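Local coordinates for aminotransferase class-III (Sphaerobacter thermophilus DSM 20745, PDB 6K8H), which belongs to the class-III aminotransferases, members of the pyridoxal-phosphate-dependent aminotransferase clan, and forms an assembly of two protein chains, at residues P15-A18 and A19-L22; P181-G184 and G185-Q188; G294-A297 and E298-S301. One frame throughout, in Å; residues are numbered along the deposited sequence.

How the contacts relate
All three contacts are local, each between neighbouring parts of one backbone, and they follow one another along the chain without touching. Contacts 1 and 3 both pair an N-cap serine with the start of a helix, yet lie on opposite sides of the chain's centre, their centres about 50 Å apart. Contact 2, a turn in the loop before helix 188-192, lies about 35 Å from contact 1 and 31 Å from contact 3, centre to centre. It does not touch the ligand: the side chain of Tyr182 stays about 10 Å from a bound (5-hydroxy-4,6-dimethylpyridin-3-yl)methyl dihydrogen phosphate. Every contact reaches the second subunit through at least one residue.

Contact 1. Residues P15-A18 and A19-L22; sequences PGSA and AADL
Ser17 meets Ala19 first, where the methyl CB of Ala19 comes to 3.9 Å from Ser17 OG. The backbone N of Ala19 is not bonded to that hydroxyl, since the angle is poor; together with Ala18 N it is held by the carboxylate of Asp60, one oxygen to each N-H.

Ala20 takes the capping bond. Its backbone N donates to Ser17 OG over 2.9 Å, with an N-H...O angle of 155°. The hydroxyl reaches this amide because chi1 of Ser17, 73°, tucks OG between the backbone N and the carbonyl carbon, folding it over the first turn. Ser17 OG is gripped a second time by a hydrogen bond with Tyr12 O, which, with the capping bond, probably holds its rotation. Ala20 CB packs at 3.5 Å from the same Ser17 OG.

Asp21 begins the regular helical bonding: its N donates to Ser17 O at 3.2 Å. Its carboxylate turns back over the turn, CG lying 3.5 Å from Ser17 O. A water placed to donate to Asp21 OD2, at 2.9 Å, also faces Gly16 O; it has more acceptors around it than protons, so both links need not exist at once.

Leu22 N closes the next turn on Ala18 O at 2.9 Å. The CG of Leu22 lies beside that oxygen too, while its side chain also packs on Tyr47 and on Glu102 of the second subunit.

With its hydroxyl on the amide of Ala20 and its carbonyl on that of Asp21, Ser17 is a serine N-cap opening helix 18-29.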
ATOM      1  N   PRO B  15     -15.253 -32.295   5.439  1.00 22.69           N
ATOM      2  CA  PRO B  15     -14.939 -32.536   4.022  1.00 22.71           C
ATOM      3  C   PRO B  15     -16.107 -32.150   3.131  1.00 18.45           C
ATOM      4  O   PRO B  15     -17.272 -32.294   3.504  1.00 22.46           O
ATOM      5  CB  PRO B  15     -14.653 -34.043   3.961  1.00 25.20           C
ATOM      6  CG  PRO B  15     -15.064 -34.604   5.295  1.00 25.03           C
ATOM      7  CD  PRO B  15     -15.002 -33.480   6.278  1.00 24.56           C
ATOM      8  N   GLY B  16     -15.781 -31.598   1.965  1.00 26.53           N
ATOM      9  CA  GLY B  16     -16.808 -31.163   1.047  1.00 22.26           C
ATOM     10  C   GLY B  16     -17.542 -29.912   1.466  1.00 20.26           C
ATOM     11  O   GLY B  16     -18.555 -29.572   0.853  1.00 19.58           O
ATOM     12  N   SER B  17     -17.071 -29.213   2.496  1.00 18.42           N
ATOM     13  CA  SER B  17     -17.631 -27.910   2.822  1.00 20.61           C
ATOM     14  C   SER B  17     -17.364 -26.921   1.677  1.00 16.35           C
ATOM     15  O   SER B  17     -16.564 -27.170   0.764  1.00 12.94           O
ATOM     16  CB  SER B  17     -17.037 -27.377   4.122  1.00 16.16           C
ATOM     17  OG  SER B  17     -15.698 -26.978   3.897  1.00 16.87           O
ATOM     18  N   ALA B  18     -18.074 -25.792   1.711  1.00 15.03           N
ATOM     19  CA  ALA B  18     -17.776 -24.721   0.763  1.00 16.73           C
ATOM     20  C   ALA B  18     -16.338 -24.234   0.914  1.00 14.44           C
ATOM     21  O   ALA B  18     -15.636 -24.017  -0.087  1.00 11.66           O
ATOM     22  CB  ALA B  18     -18.758 -23.569   0.949  1.00 15.34           C
ATOM     23  N   ALA B  19     -15.883 -24.060   2.160  1.00 11.43           N
ATOM     24  CA  ALA B  19     -14.512 -23.618   2.401  1.00 11.69           C
ATOM     25  C   ALA B  19     -13.495 -24.613   1.857  1.00 13.87           C
ATOM     26  O   ALA B  19     -12.440 -24.215   1.363  1.00 13.87           O
ATOM     27  CB  ALA B  19     -14.280 -23.382   3.894  1.00 10.56           C
ATOM     28  N   ALA B  20     -13.765 -25.916   1.975  1.00 14.80           N
ATOM     29  CA  ALA B  20     -12.811 -26.894   1.456  1.00 17.44           C
ATOM     30  C   ALA B  20     -12.698 -26.805  -0.068  1.00 13.48           C
ATOM     31  O   ALA B  20     -11.592 -26.862  -0.619  1.00 17.88           O
ATOM     32  CB  ALA B  20     -13.214 -28.308   1.893  1.00 18.05           C
ATOM     33  N   ASP B  21     -13.834 -26.664  -0.764  1.00 15.67           N
ATOM     34  CA  ASP B  21     -13.818 -26.524  -2.221  1.00 15.87           C
ATOM     35  C   ASP B  21     -13.090 -25.255  -2.636  1.00 16.04           C
ATOM     36  O   ASP B  21     -12.286 -25.252  -3.582  1.00 14.14           O
ATOM     37  CB  ASP B  21     -15.247 -26.483  -2.765  1.00 16.42           C
ATOM     38  CG  ASP B  21     -15.974 -27.823  -2.668  1.00 25.22           C
ATOM     39  OD1 ASP B  21     -15.348 -28.854  -2.342  1.00 23.00           O
ATOM     40  OD2 ASP B  21     -17.197 -27.828  -2.932  1.00 27.52           O
ATOM     41  N   LEU B  22     -13.393 -24.153  -1.948  1.00 13.63           N
ATOM     42  CA  LEU B  22     -12.724 -22.894  -2.233  1.00 12.73           C
ATOM     43  C   LEU B  22     -11.228 -23.014  -2.014  1.00 12.49           C
ATOM     44  O   LEU B  22     -10.447 -22.510  -2.817  1.00 13.39           O
ATOM     45  CB  LEU B  22     -13.310 -21.774  -1.370  1.00 10.66           C
ATOM     46  CG  LEU B  22     -14.713 -21.333  -1.782  1.00 11.08           C
ATOM     47  CD1 LEU B  22     -15.365 -20.524  -0.673  1.00 13.23           C
ATOM     48  CD2 LEU B  22     -14.645 -20.554  -3.073  1.00 16.70           C
TER
HETATM   49  O   HOH W   1     -18.002 -30.522  -2.223  1.00 33.25           O

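Contact 2. Residues P181-G184 and G185-Q188; sequences PYTG and GTPQ
Thr186 OG1 is gripped twice: it donates to Thr183 O over 2.8 Å and accepts from a water 2.7 Å away, which in turn takes the N-H of Tyr182. The hydroxyl approaches the carbonyl from above, 35° out of its plane. Chi1 of Thr186, -65°, places OG1 beside its own backbone N, on the side that faces Thr183 across the bend. There it also touches Thr183 CG2, at 3.3 Å, and Pro181 CB, at 3.7 Å, so that a small apolar flank lines the polar link.

The four residues Thr183 to Thr186 form a type II beta turn, with Gly184 and Gly185 at its corners; phi of Gly185 is positive, 73°, as the third position of this turn requires. A second water spans the turn, accepting from Thr186 N at 3.0 Å and donating only weakly to Thr183 O. The side chains of Tyr182 and Thr183 also touch Glu162 of helix 159-162. The second subunit meets the same two residues, Pro313 of that subunit on Tyr182 and Ala312 on Thr183, and shares backbone hydrogen bonds with Gly184.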
ATOM      1  N   PRO B 181      15.657 -11.450  12.149  1.00 10.45           N
ATOM      2  CA  PRO B 181      14.916 -11.374  10.885  1.00 13.84           C
ATOM      3  C   PRO B 181      13.485 -11.857  11.043  1.00 14.01           C
ATOM      4  O   PRO B 181      13.213 -12.873  11.685  1.00 14.32           O
ATOM      5  CB  PRO B 181      15.705 -12.298   9.954  1.00 12.65           C
ATOM      6  CG  PRO B 181      16.355 -13.267  10.858  1.00 16.72           C
ATOM      7  CD  PRO B 181      16.656 -12.531  12.141  1.00 17.05           C
ATOM      8  N   TYR B 182      12.574 -11.142  10.400  1.00  8.80           N
ATOM      9  CA  TYR B 182      11.186 -11.571  10.307  1.00 12.70           C
ATOM     10  C   TYR B 182      10.869 -12.210   8.963  1.00 12.33           C
ATOM     11  O   TYR B 182       9.932 -13.009   8.875  1.00 13.22           O
ATOM     12  CB  TYR B 182      10.252 -10.369  10.548  1.00 11.32           C
ATOM     13  CG  TYR B 182       8.776 -10.710  10.620  1.00 12.11           C
ATOM     14  CD1 TYR B 182       8.303 -11.642  11.539  1.00 11.79           C
ATOM     15  CD2 TYR B 182       7.858 -10.086   9.784  1.00 12.24           C
ATOM     16  CE1 TYR B 182       6.959 -11.958  11.608  1.00 17.14           C
ATOM     17  CE2 TYR B 182       6.518 -10.398   9.843  1.00 16.18           C
ATOM     18  CZ  TYR B 182       6.076 -11.336  10.760  1.00 14.75           C
ATOM     19  OH  TYR B 182       4.745 -11.653  10.826  1.00 19.71           O
ATOM     20  N   THR B 183      11.634 -11.890   7.921  1.00 13.24           N
ATOM     21  CA  THR B 183      11.448 -12.459   6.595  1.00 10.95           C
ATOM     22  C   THR B 183      12.744 -13.149   6.172  1.00 14.92           C
ATOM     23  O   THR B 183      13.833 -12.809   6.647  1.00 11.98           O
ATOM     24  CB  THR B 183      11.031 -11.368   5.590  1.00 11.10           C
ATOM     25  OG1 THR B 183      10.687 -11.954   4.322  1.00 13.04           O
ATOM     26  CG2 THR B 183      12.154 -10.357   5.400  1.00  9.58           C
ATOM     27  N   GLY B 184      12.624 -14.145   5.299  1.00 13.93           N
ATOM     28  CA  GLY B 184      13.800 -14.891   4.880  1.00 13.59           C
ATOM     29  C   GLY B 184      14.733 -14.044   4.025  1.00 13.03           C
ATOM     30  O   GLY B 184      14.301 -13.201   3.238  1.00 11.57           O
ATOM     31  N   GLY B 185      16.036 -14.277   4.191  1.00 12.17           N
ATOM     32  CA  GLY B 185      17.022 -13.562   3.408  1.00 12.30           C
ATOM     33  C   GLY B 185      17.222 -12.111   3.781  1.00 13.66           C
ATOM     34  O   GLY B 185      17.734 -11.352   2.960  1.00 10.21           O
ATOM     35  N   THR B 186      16.836 -11.701   4.993  1.00  9.73           N
ATOM     36  CA  THR B 186      17.012 -10.307   5.401  1.00 11.06           C
ATOM     37  C   THR B 186      18.485  -9.918   5.320  1.00 13.19           C
ATOM     38  O   THR B 186      19.331 -10.590   5.929  1.00 15.92           O
ATOM     39  CB  THR B 186      16.511 -10.076   6.830  1.00 10.41           C
ATOM     40  OG1 THR B 186      15.096 -10.287   6.891  1.00 12.27           O
ATOM     41  CG2 THR B 186      16.844  -8.645   7.288  1.00 11.31           C
ATOM     42  N   PRO B 187      18.828  -8.849   4.601  1.00  9.85           N
ATOM     43  CA  PRO B 187      20.229  -8.429   4.521  1.00 10.03           C
ATOM     44  C   PRO B 187      20.771  -8.056   5.892  1.00 13.00           C
ATOM     45  O   PRO B 187      20.074  -7.460   6.718  1.00 10.68           O
ATOM     46  CB  PRO B 187      20.188  -7.214   3.586  1.00  9.42           C
ATOM     47  CG  PRO B 187      18.925  -7.365   2.797  1.00 13.60           C
ATOM     48  CD  PRO B 187      17.948  -8.033   3.742  1.00  9.67           C
ATOM     49  N   GLN B 188      22.035  -8.415   6.134  1.00  9.68           N
ATOM     50  CA  GLN B 188      22.671  -8.006   7.379  1.00 15.18           C
ATOM     51  C   GLN B 188      22.622  -6.495   7.559  1.00 14.64           C
ATOM     52  O   GLN B 188      22.452  -6.022   8.682  1.00 15.45           O
ATOM     53  CB  GLN B 188      24.119  -8.501   7.428  1.00 19.21           C
ATOM     54  CG  GLN B 188      24.798  -8.342   8.792  1.00 15.42           C
ATOM     55  CD  GLN B 188      24.152  -9.179   9.888  1.00 20.38           C
ATOM     56  OE1 GLN B 188      23.834 -10.344   9.683  1.00 20.50           O
ATOM     57  NE2 GLN B 188      23.967  -8.581  11.068  1.00 21.42           N
TER
HETATM   58  O   HOH W   2      13.525  -9.202   8.744  1.00 12.79           O
HETATM   59  O   HOH W   3      17.069 -13.740   7.237  1.00 20.62           O

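Contact 3. Residues G294-A297 and E298-S301; sequences GGSA and EVMS
Ser296 and Val299 form the capping bond of this strand-to-helix junction. Val299 N donates to Ser296 OG at 3.2 Å, the N-H...O angle being 161°. The torsion chi1 of Ser296, 66°, swings OG back over its own backbone, toward the start of the helix, where Val299 CG2 also rests against it at 3.4 Å.

Two backbone bonds continue the turn. Met300 N donates to Ser296 O at 2.9 Å and is nearly straight, whereas Ser301 N to Ala297 O, at 3.0 Å, is weak because its angle falls to 124°. Ser301 makes a further polar link through its hydroxyl, OG donating to Glu298 O at 2.7 Å from above the carbonyl plane. Gln119 takes the N-H of Ala297, and Glu298 OE2 is bonded to Tyr141 OH.

Ser296 is thus the N-cap of helix 297-300, and it alone separates that helix from strand 291-295. The strand lies antiparallel between 120-124 and 277-281 in the seven-stranded sheet, whose remaining neighbours run parallel, as in the large domain of fold type I pyridoxal-phosphate enzymes.

The van der Waals contacts belong mostly to Met300. Bent at both chi2 and chi3, its side chain doubles back along the strand: CG lies 3.2 Å from Ser296 O and 3.7 Å from Gly295 N, and SD comes to 3.9 Å from Gly294 CA. Leu277 and Arg122 of the adjoining strands pack on this methionine, as does Pro31 of the second subunit.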
ATOM      1  N   GLY B 294       1.119  11.813   9.506  1.00  9.44           N
ATOM      2  CA  GLY B 294       0.910  13.217   9.795  1.00  8.93           C
ATOM      3  C   GLY B 294       1.713  13.634  11.004  1.00  8.32           C
ATOM      4  O   GLY B 294       2.237  12.806  11.750  1.00  8.31           O
ATOM      5  N   GLY B 295       1.784  14.943  11.199  1.00  7.12           N
ATOM      6  CA  GLY B 295       2.479  15.462  12.363  1.00  6.37           C
ATOM      7  C   GLY B 295       2.728  16.951  12.246  1.00 10.45           C
ATOM      8  O   GLY B 295       1.943  17.685  11.625  1.00  9.13           O
ATOM      9  N   SER B 296       3.802  17.394  12.902  1.00  8.84           N
ATOM     10  CA  SER B 296       4.183  18.797  12.858  1.00 13.42           C
ATOM     11  C   SER B 296       4.454  19.232  11.423  1.00 11.10           C
ATOM     12  O   SER B 296       4.999  18.465  10.612  1.00 12.07           O
ATOM     13  CB  SER B 296       5.390  19.054  13.736  1.00 12.92           C
ATOM     14  OG  SER B 296       6.549  18.404  13.235  1.00 11.05           O
ATOM     15  N   ALA B 297       4.049  20.477  11.111  1.00 11.56           N
ATOM     16  CA  ALA B 297       4.427  21.076   9.830  1.00 13.57           C
ATOM     17  C   ALA B 297       5.939  21.106   9.655  1.00 14.90           C
ATOM     18  O   ALA B 297       6.443  20.938   8.537  1.00 11.98           O
ATOM     19  CB  ALA B 297       3.848  22.477   9.723  1.00 13.50           C
ATOM     20  N   GLU B 298       6.673  21.244  10.762  1.00 16.22           N
ATOM     21  CA  GLU B 298       8.131  21.270  10.701  1.00 14.62           C
ATOM     22  C   GLU B 298       8.687  20.001  10.059  1.00 17.15           C
ATOM     23  O   GLU B 298       9.510  20.067   9.137  1.00 15.11           O
ATOM     24  CB  GLU B 298       8.705  21.477  12.105  1.00 14.66           C
ATOM     25  CG  GLU B 298      10.188  21.175  12.257  1.00 19.84           C
ATOM     26  CD  GLU B 298      11.111  22.251  11.671  1.00 24.59           C
ATOM     27  OE1 GLU B 298      10.605  23.297  11.202  1.00 29.67           O
ATOM     28  OE2 GLU B 298      12.350  22.042  11.679  1.00 27.45           O
ATOM     29  N   VAL B 299       8.254  18.829  10.529  1.00 10.75           N
ATOM     30  CA  VAL B 299       8.800  17.595   9.976  1.00  8.15           C
ATOM     31  C   VAL B 299       8.136  17.256   8.650  1.00  9.00           C
ATOM     32  O   VAL B 299       8.806  16.851   7.692  1.00 11.98           O
ATOM     33  CB  VAL B 299       8.667  16.439  10.989  1.00  8.08           C
ATOM     34  CG1 VAL B 299       9.216  15.155  10.395  1.00  9.03           C
ATOM     35  CG2 VAL B 299       9.371  16.780  12.297  1.00 11.95           C
ATOM     36  N   MET B 300       6.819  17.441   8.556  1.00  9.96           N
ATOM     37  CA  MET B 300       6.131  17.116   7.317  1.00 10.59           C
ATOM     38  C   MET B 300       6.604  17.969   6.145  1.00 12.48           C
ATOM     39  O   MET B 300       6.334  17.605   4.997  1.00 10.37           O
ATOM     40  CB  MET B 300       4.617  17.253   7.508  1.00  8.22           C
ATOM     41  CG  MET B 300       4.025  16.242   8.492  1.00  7.33           C
ATOM     42  SD  MET B 300       4.005  14.588   7.796  1.00  9.92           S
ATOM     43  CE  MET B 300       2.810  14.858   6.483  1.00  8.39           C
ATOM     44  N   SER B 301       7.328  19.069   6.397  1.00 10.94           N
ATOM     45  CA  SER B 301       7.813  19.910   5.303  1.00 12.53           C
ATOM     46  C   SER B 301       8.773  19.186   4.360  1.00 14.32           C
ATOM     47  O   SER B 301       8.995  19.668   3.245  1.00 10.65           O
ATOM     48  CB  SER B 301       8.489  21.162   5.862  1.00 13.53           C
ATOM     49  OG  SER B 301       9.660  20.802   6.562  1.00 13.20           O
TER